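Local coordinates for protein GH26A (Muricauda sp. MAR_2010_75, PDB 6Q75) that probably hydrolyses glycosidic bonds in polysaccharides, as a bacterial glycoside hydrolase of family 26, at residues A[24-36]-A[202-215]. Sequence-based numbering, arbitrary orientation.
Sequences VNGNATEEVKVLL and YDRLVNHHRLNNLI
N25 meets N212 and V206 where the N-terminal loop and helix 30-40 lie against the turn from helix 194-208 into strand 214-221. This is a helix-to-strand link of the (beta/alpha)8 barrel expected of family 26. With chi1 of N25 at -172°, CG points opposite the backbone N, which carries the amide toward N212. Its CB lies 4.0 Å from OH of Y202. CG passes CG1 of V206. OD1 turns back to accept from N of N27, an Asx turn. ND2 donates to OD1 of N212 at 3.1 Å, in the carbonyl plane and on a lone pair. The two amide planes stand 67° apart. ND2 also donates to a water that in turn donates to O of L211. With an alanine here, OD1 of N212 is likely to be left without this donor and N of N27 without the acceptor of the Asx turn. Further on, N of T29, the N-cap of helix 30-40, donates to O of N212 at 3.1 Å with an N-H...O angle of 162°. The amide end of N213 leads away from helix 30-40, and its ND2 bonds to O of V168. Beyond the cap the contact is mostly apolar. The side chain of I215 runs antiparallel to those of V32 and L36, with its CG1 3.7 Å from CG1 of V32. Its CD1 touches CD2 of L35 at 3.7 Å and CG of L36 at 3.8 Å.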
loop_
_atom_site.group_PDB
_atom_site.type_symbol
_atom_site.label_atom_id
_atom_site.label_comp_id
_atom_site.label_asym_id
_atom_site.label_seq_id
_atom_site.Cartn_x
_atom_site.Cartn_y
_atom_site.Cartn_z
ATOM N N VAL A 24 -12.362 -8.262 -6.159
ATOM C CA VAL A 24 -13.649 -7.610 -5.966
ATOM C C VAL A 24 -14.145 -6.976 -7.268
ATOM O O VAL A 24 -15.311 -6.564 -7.373
ATOM C CB VAL A 24 -13.554 -6.563 -4.863
ATOM C CG1 VAL A 24 -13.221 -7.246 -3.551
ATOM C CG2 VAL A 24 -12.501 -5.517 -5.211
ATOM N N ASN A 25 -13.246 -6.872 -8.246
ATOM C CA ASN A 25 -13.554 -6.279 -9.547
ATOM C C ASN A 25 -13.890 -7.395 -10.537
ATOM O O ASN A 25 -13.006 -8.151 -10.955
ATOM C CB ASN A 25 -12.373 -5.434 -10.025
ATOM C CG ASN A 25 -12.684 -4.628 -11.275
ATOM O OD1 ASN A 25 -13.703 -4.835 -11.936
ATOM N ND2 ASN A 25 -11.799 -3.696 -11.604
ATOM N N GLY A 26 -15.167 -7.495 -10.917
ATOM C CA GLY A 26 -15.592 -8.530 -11.842
ATOM C C GLY A 26 -14.913 -8.467 -13.195
ATOM O O GLY A 26 -14.893 -9.470 -13.921
ATOM N N ASN A 27 -14.387 -7.303 -13.571
ATOM C CA ASN A 27 -13.691 -7.137 -14.839
ATOM C C ASN A 27 -12.178 -7.187 -14.687
ATOM O O ASN A 27 -11.464 -6.696 -15.566
ATOM C CB ASN A 27 -14.098 -5.820 -15.501
ATOM C CG ASN A 27 -15.471 -5.879 -16.141
ATOM O OD1 ASN A 27 -16.026 -6.957 -16.370
ATOM N ND2 ASN A 27 -16.023 -4.716 -16.445
ATOM N N ALA A 28 -11.670 -7.749 -13.585
ATOM C CA ALA A 28 -10.234 -7.786 -13.348
ATOM C C ALA A 28 -9.478 -8.387 -14.527
ATOM O O ALA A 28 -9.923 -9.359 -15.141
ATOM C CB ALA A 28 -9.944 -8.600 -12.084
ATOM N N THR A 29 -8.311 -7.819 -14.826
ATOM C CA THR A 29 -7.486 -8.354 -15.900
ATOM C C THR A 29 -6.892 -9.700 -15.496
ATOM O O THR A 29 -6.880 -10.067 -14.322
ATOM C CB THR A 29 -6.359 -7.390 -16.247
ATOM O OG1 THR A 29 -5.515 -7.240 -15.105
ATOM C CG2 THR A 29 -6.924 -6.046 -16.628
ATOM N N GLU A 30 -6.401 -10.441 -16.497
ATOM C CA GLU A 30 -5.819 -11.757 -16.234
ATOM C C GLU A 30 -4.621 -11.678 -15.286
ATOM O O GLU A 30 -4.483 -12.518 -14.387
ATOM C CB GLU A 30 -5.417 -12.415 -17.553
ATOM C CG GLU A 30 -6.579 -12.595 -18.505
ATOM N N GLU A 31 -3.769 -10.652 -15.430
ATOM C CA GLU A 31 -2.602 -10.554 -14.552
ATOM C C GLU A 31 -3.004 -10.312 -13.101
ATOM O O GLU A 31 -2.291 -10.747 -12.184
ATOM C CB GLU A 31 -1.647 -9.462 -15.042
ATOM C CG GLU A 31 -2.252 -8.071 -15.033
ATOM C CD GLU A 31 -2.814 -7.643 -16.383
ATOM O OE1 GLU A 31 -3.002 -8.525 -17.279
ATOM O OE2 GLU A 31 -3.079 -6.416 -16.520
ATOM N N VAL A 32 -4.128 -9.625 -12.863
ATOM C CA VAL A 32 -4.622 -9.461 -11.496
ATOM C C VAL A 32 -5.115 -10.797 -10.953
ATOM O O VAL A 32 -4.836 -11.173 -9.809
ATOM C CB VAL A 32 -5.735 -8.394 -11.444
ATOM C CG1 VAL A 32 -6.597 -8.560 -10.195
ATOM C CG2 VAL A 32 -5.153 -6.992 -11.494
ATOM N N LYS A 33 -5.875 -11.530 -11.758
ATOM C CA LYS A 33 -6.388 -12.815 -11.291
ATOM C C LYS A 33 -5.254 -13.785 -11.006
ATOM O O LYS A 33 -5.294 -14.524 -10.012
ATOM C CB LYS A 33 -7.360 -13.381 -12.311
ATOM C CG LYS A 33 -8.609 -12.544 -12.370
ATOM N N VAL A 34 -4.221 -13.778 -11.854
ATOM C CA VAL A 34 -3.064 -14.643 -11.639
ATOM C C VAL A 34 -2.339 -14.257 -10.352
ATOM O O VAL A 34 -1.983 -15.122 -9.539
ATOM C CB VAL A 34 -2.133 -14.596 -12.863
ATOM C CG1 VAL A 34 -0.810 -15.256 -12.535
ATOM C CG2 VAL A 34 -2.783 -15.324 -14.041
ATOM N N LEU A 35 -2.116 -12.958 -10.145
ATOM C CA LEU A 35 -1.405 -12.510 -8.947
ATOM C C LEU A 35 -2.219 -12.772 -7.686
ATOM O O LEU A 35 -1.667 -13.203 -6.657
ATOM C CB LEU A 35 -1.066 -11.028 -9.070
ATOM C CG LEU A 35 -0.377 -10.305 -7.911
ATOM C CD1 LEU A 35 0.870 -11.087 -7.475
ATOM C CD2 LEU A 35 -0.021 -8.864 -8.325
ATOM N N LEU A 36 -3.528 -12.509 -7.730
ATOM C CA LEU A 36 -4.351 -12.779 -6.553
ATOM C C LEU A 36 -4.406 -14.270 -6.234
ATOM O O LEU A 36 -4.397 -14.652 -5.058
ATOM C CB LEU A 36 -5.762 -12.228 -6.746
ATOM C CG LEU A 36 -5.980 -10.776 -6.344
ATOM C CD1 LEU A 36 -7.425 -10.357 -6.677
ATOM C CD2 LEU A 36 -5.655 -10.543 -4.872
ATOM N N TYR A 202 -12.828 4.451 -5.345
ATOM C CA TYR A 202 -13.037 3.193 -6.052
ATOM C C TYR A 202 -13.887 3.424 -7.290
ATOM O O TYR A 202 -13.538 2.980 -8.392
ATOM C CB TYR A 202 -13.692 2.180 -5.113
ATOM C CG TYR A 202 -13.786 0.794 -5.697
ATOM C CD1 TYR A 202 -14.793 0.485 -6.593
ATOM C CD2 TYR A 202 -12.877 -0.209 -5.344
ATOM C CE1 TYR A 202 -14.906 -0.764 -7.148
ATOM C CE2 TYR A 202 -12.990 -1.490 -5.903
ATOM C CZ TYR A 202 -14.008 -1.753 -6.798
ATOM O OH TYR A 202 -14.164 -3.002 -7.384
ATOM N N ASP A 203 -15.006 4.130 -7.117
ATOM C CA ASP A 203 -15.870 4.439 -8.252
ATOM C C ASP A 203 -15.107 5.197 -9.334
ATOM O O ASP A 203 -15.261 4.907 -10.528
ATOM C CB ASP A 203 -17.093 5.229 -7.770
ATOM C CG ASP A 203 -18.047 5.605 -8.901
ATOM O OD1 ASP A 203 -18.671 4.705 -9.515
ATOM O OD2 ASP A 203 -18.179 6.818 -9.162
ATOM N N ARG A 204 -14.300 6.189 -8.956
ATOM C CA ARG A 204 -13.643 6.965 -10.002
ATOM C C ARG A 204 -12.608 6.127 -10.739
ATOM O O ARG A 204 -12.490 6.192 -11.957
ATOM C CB ARG A 204 -12.989 8.224 -9.433
ATOM C CG ARG A 204 -12.405 9.089 -10.571
ATOM C CD ARG A 204 -12.353 10.589 -10.286
ATOM N NE ARG A 204 -12.138 11.350 -11.525
ATOM C CZ ARG A 204 -13.109 11.858 -12.285
ATOM N NH1 ARG A 204 -14.382 11.710 -11.940
ATOM N NH2 ARG A 204 -12.812 12.530 -13.393
ATOM N N LEU A 205 -11.831 5.329 -10.020
ATOM C CA LEU A 205 -10.781 4.588 -10.709
ATOM C C LEU A 205 -11.335 3.407 -11.498
ATOM O O LEU A 205 -10.975 3.205 -12.664
ATOM C CB LEU A 205 -9.757 4.131 -9.686
ATOM C CG LEU A 205 -8.952 5.265 -9.060
ATOM C CD1 LEU A 205 -7.839 4.618 -8.195
ATOM C CD2 LEU A 205 -8.324 6.153 -10.113
ATOM N N VAL A 206 -12.228 2.628 -10.890
ATOM C CA VAL A 206 -12.703 1.406 -11.545
ATOM C C VAL A 206 -13.783 1.716 -12.575
ATOM O O VAL A 206 -13.791 1.168 -13.683
ATOM C CB VAL A 206 -13.213 0.412 -10.488
ATOM C CG1 VAL A 206 -13.854 -0.825 -11.157
ATOM C CG2 VAL A 206 -12.073 0.030 -9.508
ATOM N N ASN A 207 -14.730 2.567 -12.227
ATOM C CA ASN A 207 -15.847 2.766 -13.141
ATOM C C ASN A 207 -15.604 3.910 -14.110
ATOM O O ASN A 207 -15.898 3.781 -15.301
ATOM C CB ASN A 207 -17.128 2.999 -12.350
ATOM C CG ASN A 207 -17.511 1.802 -11.528
ATOM O OD1 ASN A 207 -17.365 0.659 -11.974
ATOM N ND2 ASN A 207 -17.996 2.043 -10.320
ATOM N N HIS A 208 -15.091 5.047 -13.643
ATOM C CA HIS A 208 -14.895 6.144 -14.580
ATOM C C HIS A 208 -13.698 5.876 -15.471
ATOM O O HIS A 208 -13.791 5.969 -16.697
ATOM C CB HIS A 208 -14.706 7.455 -13.828
ATOM C CG HIS A 208 -14.383 8.610 -14.715
ATOM N ND1 HIS A 208 -15.329 9.219 -15.513
ATOM C CD2 HIS A 208 -13.219 9.262 -14.948
ATOM C CE1 HIS A 208 -14.763 10.199 -16.192
ATOM N NE2 HIS A 208 -13.485 10.247 -15.872
ATOM N N HIS A 209 -12.583 5.460 -14.875
ATOM C CA HIS A 209 -11.346 5.251 -15.615
ATOM C C HIS A 209 -11.173 3.826 -16.110
ATOM O O HIS A 209 -10.220 3.566 -16.848
ATOM C CB HIS A 209 -10.135 5.655 -14.753
ATOM C CG HIS A 209 -9.991 7.136 -14.583
ATOM N ND1 HIS A 209 -9.804 7.988 -15.650
ATOM C CD2 HIS A 209 -9.989 7.916 -13.475
ATOM C CE1 HIS A 209 -9.702 9.229 -15.208
ATOM N NE2 HIS A 209 -9.808 9.209 -13.893
ATOM N N ARG A 210 -12.073 2.910 -15.747
ATOM C CA ARG A 210 -12.020 1.529 -16.236
ATOM C C ARG A 210 -10.655 0.910 -15.961
ATOM O O ARG A 210 -10.064 0.235 -16.805
ATOM C CB ARG A 210 -12.366 1.458 -17.722
ATOM C CG ARG A 210 -13.661 2.152 -18.069
ATOM C CD ARG A 210 -14.843 1.440 -17.447
ATOM N N LEU A 211 -10.135 1.190 -14.780
ATOM C CA LEU A 211 -8.892 0.591 -14.305
ATOM C C LEU A 211 -9.222 -0.764 -13.696
ATOM O O LEU A 211 -9.859 -0.848 -12.642
ATOM C CB LEU A 211 -8.206 1.517 -13.317
ATOM C CG LEU A 211 -7.528 2.697 -13.995
ATOM C CD1 LEU A 211 -7.269 3.787 -12.999
ATOM C CD2 LEU A 211 -6.223 2.205 -14.600
ATOM N N ASN A 212 -8.893 -1.826 -14.424
ATOM C CA ASN A 212 -9.148 -3.193 -14.005
ATOM C C ASN A 212 -7.901 -3.934 -13.562
ATOM O O ASN A 212 -7.981 -5.138 -13.307
ATOM C CB ASN A 212 -9.839 -3.958 -15.136
ATOM C CG ASN A 212 -11.167 -3.341 -15.476
ATOM O OD1 ASN A 212 -11.917 -2.978 -14.567
ATOM N ND2 ASN A 212 -11.460 -3.184 -16.763
ATOM N N ASN A 213 -6.753 -3.274 -13.543
ATOM C CA ASN A 213 -5.496 -3.900 -13.170
ATOM C C ASN A 213 -5.119 -3.643 -11.717
ATOM O O ASN A 213 -3.984 -3.943 -11.328
ATOM C CB ASN A 213 -4.378 -3.417 -14.088
ATOM C CG ASN A 213 -4.142 -1.933 -13.944
ATOM O OD1 ASN A 213 -5.101 -1.162 -13.761
ATOM N ND2 ASN A 213 -2.877 -1.514 -14.005
ATOM N N LEU A 214 -6.020 -3.096 -10.908
ATOM C CA LEU A 214 -5.713 -2.786 -9.515
ATOM C C LEU A 214 -6.191 -3.892 -8.581
ATOM O O LEU A 214 -7.272 -4.459 -8.767
ATOM C CB LEU A 214 -6.348 -1.462 -9.097
ATOM C CG LEU A 214 -6.135 -0.296 -10.073
ATOM C CD1 LEU A 214 -6.854 0.956 -9.596
ATOM C CD2 LEU A 214 -4.647 -0.019 -10.213
ATOM N N ILE A 215 -5.327 -4.262 -7.634
ATOM C CA ILE A 215 -5.697 -5.057 -6.472
ATOM C C ILE A 215 -5.828 -4.083 -5.315
ATOM O O ILE A 215 -4.868 -3.374 -4.985
ATOM C CB ILE A 215 -4.640 -6.139 -6.179
ATOM C CG1 ILE A 215 -4.705 -7.232 -7.260
ATOM C CG2 ILE A 215 -4.850 -6.762 -4.798
ATOM C CD1 ILE A 215 -3.470 -8.107 -7.291
HETATM O O HOH W 1 -16.292 -3.601 -8.948
HETATM O O HOH W 2 -9.331 -2.324 -10.387
#